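Local coordinates for protein putative metal-dependent phosphoesterase (Bifidobacterium adolescentis, PDB 3O0F) that hydrolyses phosphoesters with the help of bound iron and zinc ions, probably acting on nucleotides, and holds adenosine monophosphate in its pocket, at residues R113-F125 and A169-P181. Residues are numbered along the deposited sequence; the frame is centred on the assembly and turned at random.
Sequences RTKRMVERLSQDF and AVSAKSKYYIPTP. With AMP (adenosine monophosphate), chain B.
The ring of Tyr176 lies flat over the branched end of Leu121, whose CD2 sits 3.5 Å from the ring centroid and 21° off its normal, a CH-pi contact. On the opposite face the ring is covered by CG of its own neighbour, Lys175. The edge of Phe125 turns toward the Tyr176 ring in an offset edge-to-face pair, planes 64° apart, while CZ of Phe125 rests on the methyl of Ala169. Tyr176 OH gives a hydrogen bond of 2.6 Å to Asp124 OD2, on the anti lone pair. Lys175 NZ makes a salt bridge to the same oxygen, its hydrogen bond a weak one. With an alanine here in place of the Tyr176 ring, Leu121 would probably lose its cover, the edge of Phe125 its partner and Asp124 its hydroxyl donor. Midway, Ile178 lays CD1 over the centre of the Arg120 guanidinium, 3.7 Å above its plane, and CG1 against CG of Met117, a selenomethionine. Arg113 leaves the helix with CG anti to the backbone N (chi1 -159°), then bends at chi2 and chi3 to carry its guanidinium to the carbonyl of Ile178. There NH1 meets Ile178 O at 2.8 Å in a nearly straight bond, and Thr180 OG1 and Met117 SE take opposite faces. With the guanidinium so held and flanked, Arg113 NH2 reaches AMP O2P at 2.6 Å. The loop 169-181 thus packs along the end of helix 97-124 and probably helps orient Arg113, which binds the phosphate, Arg110 and Arg146 also being hydrogen-bonded to AMP, in the nucleotide pocket of this PHP-family phosphoesterase.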
loop_
_atom_site.group_PDB
_atom_site.type_symbol
_atom_site.label_atom_id
_atom_site.label_comp_id
_atom_site.label_asym_id
_atom_site.label_seq_id
_atom_site.Cartn_x
_atom_site.Cartn_y
_atom_site.Cartn_z
ATOM N N ARG A 113 -5.509 10.043 -14.988
ATOM C CA ARG A 113 -4.155 10.542 -14.877
ATOM C C ARG A 113 -3.147 9.673 -15.641
ATOM O O ARG A 113 -2.190 10.174 -16.264
ATOM C CB ARG A 113 -3.789 10.498 -13.391
ATOM C CG ARG A 113 -2.683 11.370 -12.905
ATOM C CD ARG A 113 -1.291 10.730 -12.874
ATOM N NE ARG A 113 -1.212 9.363 -12.409
ATOM C CZ ARG A 113 -0.284 8.878 -11.574
ATOM N NH1 ARG A 113 0.677 9.624 -11.035
ATOM N NH2 ARG A 113 -0.343 7.603 -11.257
ATOM N N THR A 114 -3.326 8.361 -15.516
ATOM C CA THR A 114 -2.342 7.412 -16.006
ATOM C C THR A 114 -2.457 7.366 -17.533
ATOM O O THR A 114 -1.451 7.300 -18.224
ATOM C CB THR A 114 -2.495 6.039 -15.288
ATOM O OG1 THR A 114 -2.251 6.217 -13.875
ATOM C CG2 THR A 114 -1.487 5.007 -15.811
ATOM N N LYS A 115 -3.680 7.486 -18.041
ATOM C CA LYS A 115 -3.911 7.628 -19.480
ATOM C C LYS A 115 -3.219 8.884 -20.016
ATOM O O LYS A 115 -2.567 8.836 -21.039
ATOM C CB LYS A 115 -5.400 7.733 -19.794
ATOM C CG LYS A 115 -6.161 6.441 -19.785
ATOM C CD LYS A 115 -7.645 6.680 -20.145
ATOM C CE LYS A 115 -8.372 5.379 -20.496
ATOM N NZ LYS A 115 -9.844 5.482 -20.261
ATOM N N ARG A 116 -3.351 10.009 -19.317
ATOM C CA ARG A 116 -2.784 11.271 -19.828
ATOM C C ARG A 116 -1.269 11.188 -19.823
ATOM O O ARG A 116 -0.634 11.666 -20.738
ATOM C CB ARG A 116 -3.281 12.497 -19.047
ATOM C CG ARG A 116 -4.655 13.024 -19.540
ATOM C CD ARG A 116 -5.162 14.254 -18.766
ATOM N NE ARG A 116 -5.537 13.912 -17.386
ATOM C CZ ARG A 116 -5.182 14.588 -16.283
ATOM N NH1 ARG A 116 -4.446 15.705 -16.373
ATOM N NH2 ARG A 116 -5.578 14.148 -15.075
HETATM N N MSE A 117 -0.704 10.525 -18.816
HETATM C CA MSE A 117 0.731 10.244 -18.793
HETATM C C MSE A 117 1.191 9.396 -19.947
HETATM O O MSE A 117 2.241 9.668 -20.500
HETATM C CB MSE A 117 1.131 9.551 -17.504
HETATM C CG MSE A 117 1.273 10.507 -16.372
HETATM SE SE MSE A 117 2.149 9.705 -14.845
HETATM C CE MSE A 117 3.869 9.087 -15.617
ATOM N N VAL A 118 0.431 8.344 -20.291
ATOM C CA VAL A 118 0.810 7.484 -21.403
ATOM C C VAL A 118 0.671 8.281 -22.728
ATOM O O VAL A 118 1.489 8.136 -23.626
ATOM C CB VAL A 118 0.016 6.152 -21.401
ATOM C CG1 VAL A 118 0.411 5.303 -22.587
ATOM C CG2 VAL A 118 0.274 5.378 -20.122
ATOM N N GLU A 119 -0.331 9.161 -22.827
ATOM C CA GLU A 119 -0.516 9.946 -24.053
ATOM C C GLU A 119 0.785 10.734 -24.302
ATOM O O GLU A 119 1.279 10.749 -25.423
ATOM C CB GLU A 119 -1.739 10.889 -23.962
ATOM C CG GLU A 119 -2.279 11.356 -25.334
ATOM N N ARG A 120 1.355 11.335 -23.245
ATOM C CA ARG A 120 2.577 12.152 -23.365
ATOM C C ARG A 120 3.788 11.274 -23.640
ATOM O O ARG A 120 4.581 11.535 -24.548
ATOM C CB ARG A 120 2.840 12.931 -22.067
ATOM C CG ARG A 120 1.795 13.972 -21.709
ATOM C CD ARG A 120 2.120 14.566 -20.350
ATOM N NE ARG A 120 1.199 15.621 -19.928
ATOM C CZ ARG A 120 1.399 16.380 -18.853
ATOM N NH1 ARG A 120 2.484 16.206 -18.091
ATOM N NH2 ARG A 120 0.512 17.317 -18.536
ATOM N N LEU A 121 3.933 10.222 -22.839
ATOM C CA LEU A 121 5.042 9.271 -23.008
ATOM C C LEU A 121 5.079 8.678 -24.426
ATOM O O LEU A 121 6.145 8.431 -24.977
ATOM C CB LEU A 121 4.934 8.145 -21.969
ATOM C CG LEU A 121 5.348 8.534 -20.536
ATOM C CD1 LEU A 121 4.758 7.570 -19.508
ATOM C CD2 LEU A 121 6.864 8.620 -20.361
ATOM N N SER A 122 3.920 8.437 -25.021
ATOM C CA SER A 122 3.881 7.784 -26.336
ATOM C C SER A 122 4.430 8.638 -27.469
ATOM O O SER A 122 4.728 8.104 -28.538
ATOM C CB SER A 122 2.461 7.371 -26.701
ATOM O OG SER A 122 1.684 8.488 -27.046
ATOM N N GLN A 123 4.527 9.955 -27.251
ATOM C CA GLN A 123 5.184 10.852 -28.213
ATOM C C GLN A 123 6.657 10.526 -28.283
ATOM O O GLN A 123 7.256 10.704 -29.304
ATOM C CB GLN A 123 5.075 12.324 -27.798
ATOM C CG GLN A 123 3.673 12.803 -27.464
ATOM C CD GLN A 123 2.683 12.503 -28.564
ATOM O OE1 GLN A 123 2.950 12.756 -29.735
ATOM N NE2 GLN A 123 1.534 11.949 -28.193
ATOM N N ASP A 124 7.250 10.090 -27.177
ATOM C CA ASP A 124 8.700 9.884 -27.133
ATOM C C ASP A 124 9.145 8.437 -27.000
ATOM O O ASP A 124 10.317 8.159 -27.179
ATOM C CB ASP A 124 9.298 10.706 -25.989
ATOM C CG ASP A 124 9.043 12.190 -26.155
ATOM O OD1 ASP A 124 8.868 12.623 -27.305
ATOM O OD2 ASP A 124 8.994 12.917 -25.148
ATOM N N PHE A 125 8.231 7.524 -26.657
ATOM C CA PHE A 125 8.584 6.126 -26.397
ATOM C C PHE A 125 7.633 5.180 -27.134
ATOM O O PHE A 125 6.490 5.519 -27.393
ATOM C CB PHE A 125 8.512 5.819 -24.899
ATOM C CG PHE A 125 9.546 6.528 -24.069
ATOM C CD1 PHE A 125 10.834 6.029 -23.965
ATOM C CD2 PHE A 125 9.215 7.683 -23.355
ATOM C CE1 PHE A 125 11.799 6.689 -23.180
ATOM C CE2 PHE A 125 10.173 8.352 -22.564
ATOM C CZ PHE A 125 11.465 7.854 -22.487
ATOM N N ALA A 169 12.029 7.982 -16.968
ATOM C CA ALA A 169 10.838 8.541 -17.609
ATOM C C ALA A 169 9.621 8.568 -16.694
ATOM O O ALA A 169 8.834 9.483 -16.781
ATOM C CB ALA A 169 10.503 7.767 -18.873
ATOM N N VAL A 170 9.496 7.568 -15.820
ATOM C CA VAL A 170 8.324 7.404 -14.954
ATOM C C VAL A 170 8.549 8.060 -13.578
ATOM O O VAL A 170 7.651 8.097 -12.762
ATOM C CB VAL A 170 7.992 5.904 -14.780
ATOM C CG1 VAL A 170 6.679 5.725 -14.076
ATOM C CG2 VAL A 170 7.980 5.207 -16.143
ATOM N N SER A 171 9.758 8.578 -13.342
ATOM C CA SER A 171 10.087 9.338 -12.139
ATOM C C SER A 171 9.137 10.500 -11.910
ATOM O O SER A 171 8.672 11.116 -12.863
ATOM C CB SER A 171 11.507 9.916 -12.263
ATOM O OG SER A 171 11.854 10.586 -11.068
ATOM N N ALA A 172 8.892 10.823 -10.640
ATOM C CA ALA A 172 8.101 11.994 -10.262
ATOM C C ALA A 172 8.740 13.329 -10.676
ATOM O O ALA A 172 8.046 14.318 -10.882
ATOM C CB ALA A 172 7.803 11.968 -8.746
ATOM N N LYS A 173 10.061 13.340 -10.848
ATOM C CA LYS A 173 10.779 14.525 -11.343
ATOM C C LYS A 173 10.558 14.796 -12.841
ATOM O O LYS A 173 10.749 15.927 -13.305
ATOM C CB LYS A 173 12.281 14.374 -11.090
ATOM C CG LYS A 173 12.909 13.130 -11.766
ATOM C CD LYS A 173 14.193 13.427 -12.568
ATOM C CE LYS A 173 14.692 12.188 -13.350
ATOM N NZ LYS A 173 13.942 12.011 -14.631
ATOM N N SER A 174 10.164 13.773 -13.604
ATOM C CA SER A 174 10.206 13.873 -15.062
ATOM C C SER A 174 9.115 14.789 -15.611
ATOM O O SER A 174 8.153 15.112 -14.940
ATOM C CB SER A 174 10.137 12.486 -15.732
ATOM O OG SER A 174 8.808 12.137 -16.053
ATOM N N LYS A 175 9.295 15.205 -16.853
ATOM C CA LYS A 175 8.345 16.072 -17.532
ATOM C C LYS A 175 7.019 15.380 -17.891
ATOM O O LYS A 175 6.051 16.043 -18.273
ATOM C CB LYS A 175 8.996 16.639 -18.801
ATOM C CG LYS A 175 9.398 15.598 -19.869
ATOM C CD LYS A 175 9.584 16.274 -21.269
ATOM C CE LYS A 175 9.568 15.259 -22.415
ATOM N NZ LYS A 175 9.420 15.854 -23.796
ATOM N N TYR A 176 7.000 14.047 -17.822
ATOM C CA TYR A 176 5.807 13.250 -18.122
ATOM C C TYR A 176 4.925 13.075 -16.885
ATOM O O TYR A 176 3.725 12.841 -17.002
ATOM C CB TYR A 176 6.213 11.869 -18.631
ATOM C CG TYR A 176 7.201 11.887 -19.784
ATOM C CD1 TYR A 176 6.791 12.238 -21.068
ATOM C CD2 TYR A 176 8.545 11.540 -19.587
ATOM C CE1 TYR A 176 7.703 12.254 -22.138
ATOM C CE2 TYR A 176 9.461 11.550 -20.643
ATOM C CZ TYR A 176 9.034 11.910 -21.917
ATOM O OH TYR A 176 9.934 11.933 -22.975
ATOM N N TYR A 177 5.525 13.168 -15.706
ATOM C CA TYR A 177 4.790 12.950 -14.455
ATOM C C TYR A 177 3.574 13.862 -14.289
ATOM O O TYR A 177 3.662 15.063 -14.503
ATOM C CB TYR A 177 5.724 13.127 -13.263
ATOM C CG TYR A 177 5.048 12.896 -11.942
ATOM C CD1 TYR A 177 4.659 11.612 -11.573
ATOM C CD2 TYR A 177 4.791 13.952 -11.052
ATOM C CE1 TYR A 177 4.052 11.365 -10.378
ATOM C CE2 TYR A 177 4.162 13.712 -9.822
ATOM C CZ TYR A 177 3.785 12.407 -9.505
ATOM O OH TYR A 177 3.162 12.098 -8.321
ATOM N N ILE A 178 2.436 13.274 -13.914
ATOM C CA ILE A 178 1.268 14.018 -13.402
ATOM C C ILE A 178 0.884 13.477 -12.002
ATOM O O ILE A 178 0.914 12.276 -11.789
ATOM C CB ILE A 178 0.066 13.881 -14.344
ATOM C CG1 ILE A 178 0.460 14.250 -15.784
ATOM C CG2 ILE A 178 -1.088 14.744 -13.841
ATOM C CD1 ILE A 178 -0.651 14.080 -16.805
ATOM N N PRO A 179 0.586 14.364 -11.029
ATOM C CA PRO A 179 0.142 13.833 -9.736
ATOM C C PRO A 179 -1.321 13.360 -9.800
ATOM O O PRO A 179 -2.127 13.904 -10.585
ATOM C CB PRO A 179 0.313 15.035 -8.774
ATOM C CG PRO A 179 0.261 16.227 -9.612
ATOM C CD PRO A 179 0.672 15.836 -11.026
ATOM N N THR A 180 -1.664 12.364 -9.004
ATOM C CA THR A 180 -3.067 11.940 -8.927
ATOM C C THR A 180 -3.819 12.788 -7.891
ATOM O O THR A 180 -3.360 12.890 -6.756
ATOM C CB THR A 180 -3.232 10.459 -8.516
ATOM O OG1 THR A 180 -2.507 9.612 -9.405
ATOM C CG2 THR A 180 -4.704 10.074 -8.573
ATOM N N PRO A 181 -4.989 13.359 -8.263
ATOM C CA PRO A 181 -5.835 14.001 -7.224
ATOM C C PRO A 181 -6.145 12.970 -6.103
ATOM O O PRO A 181 -6.559 11.842 -6.404
ATOM C CB PRO A 181 -7.112 14.388 -7.975
ATOM C CG PRO A 181 -6.691 14.431 -9.447
ATOM C CD PRO A 181 -5.631 13.374 -9.590
HETATM P P AMP B . 1.513 6.194 -8.511
HETATM O O1P AMP B . 0.745 6.077 -7.245
HETATM O O2P AMP B . 0.649 5.759 -9.666
HETATM O O3P AMP B . 2.205 7.543 -8.721
HETATM O "O5'" AMP B . 2.689 5.105 -8.427
HETATM C "C5'" AMP B . 3.729 5.262 -7.492
HETATM C "C4'" AMP B . 3.870 3.952 -6.780
HETATM O "O4'" AMP B . 4.579 2.960 -7.573
HETATM C "C3'" AMP B . 4.637 4.129 -5.474
HETATM O "O3'" AMP B . 3.723 4.014 -4.391
HETATM C "C2'" AMP B . 5.522 2.897 -5.549
HETATM O "O2'" AMP B . 6.440 2.499 -4.530
HETATM C "C1'" AMP B . 4.998 1.969 -6.636
HETATM N N9 AMP B . 6.023 1.046 -7.157
HETATM C C8 AMP B . 5.802 -0.233 -7.467
HETATM N N7 AMP B . 6.935 -0.806 -7.926
HETATM C C5 AMP B . 7.905 0.122 -7.912
HETATM C C6 AMP B . 9.334 0.176 -8.263
HETATM N N6 AMP B . 9.999 -0.926 -8.740
HETATM N N1 AMP B . 9.954 1.364 -8.110
HETATM C C2 AMP B . 9.345 2.472 -7.652
HETATM N N3 AMP B . 8.050 2.488 -7.307
HETATM C C4 AMP B . 7.297 1.359 -7.405
#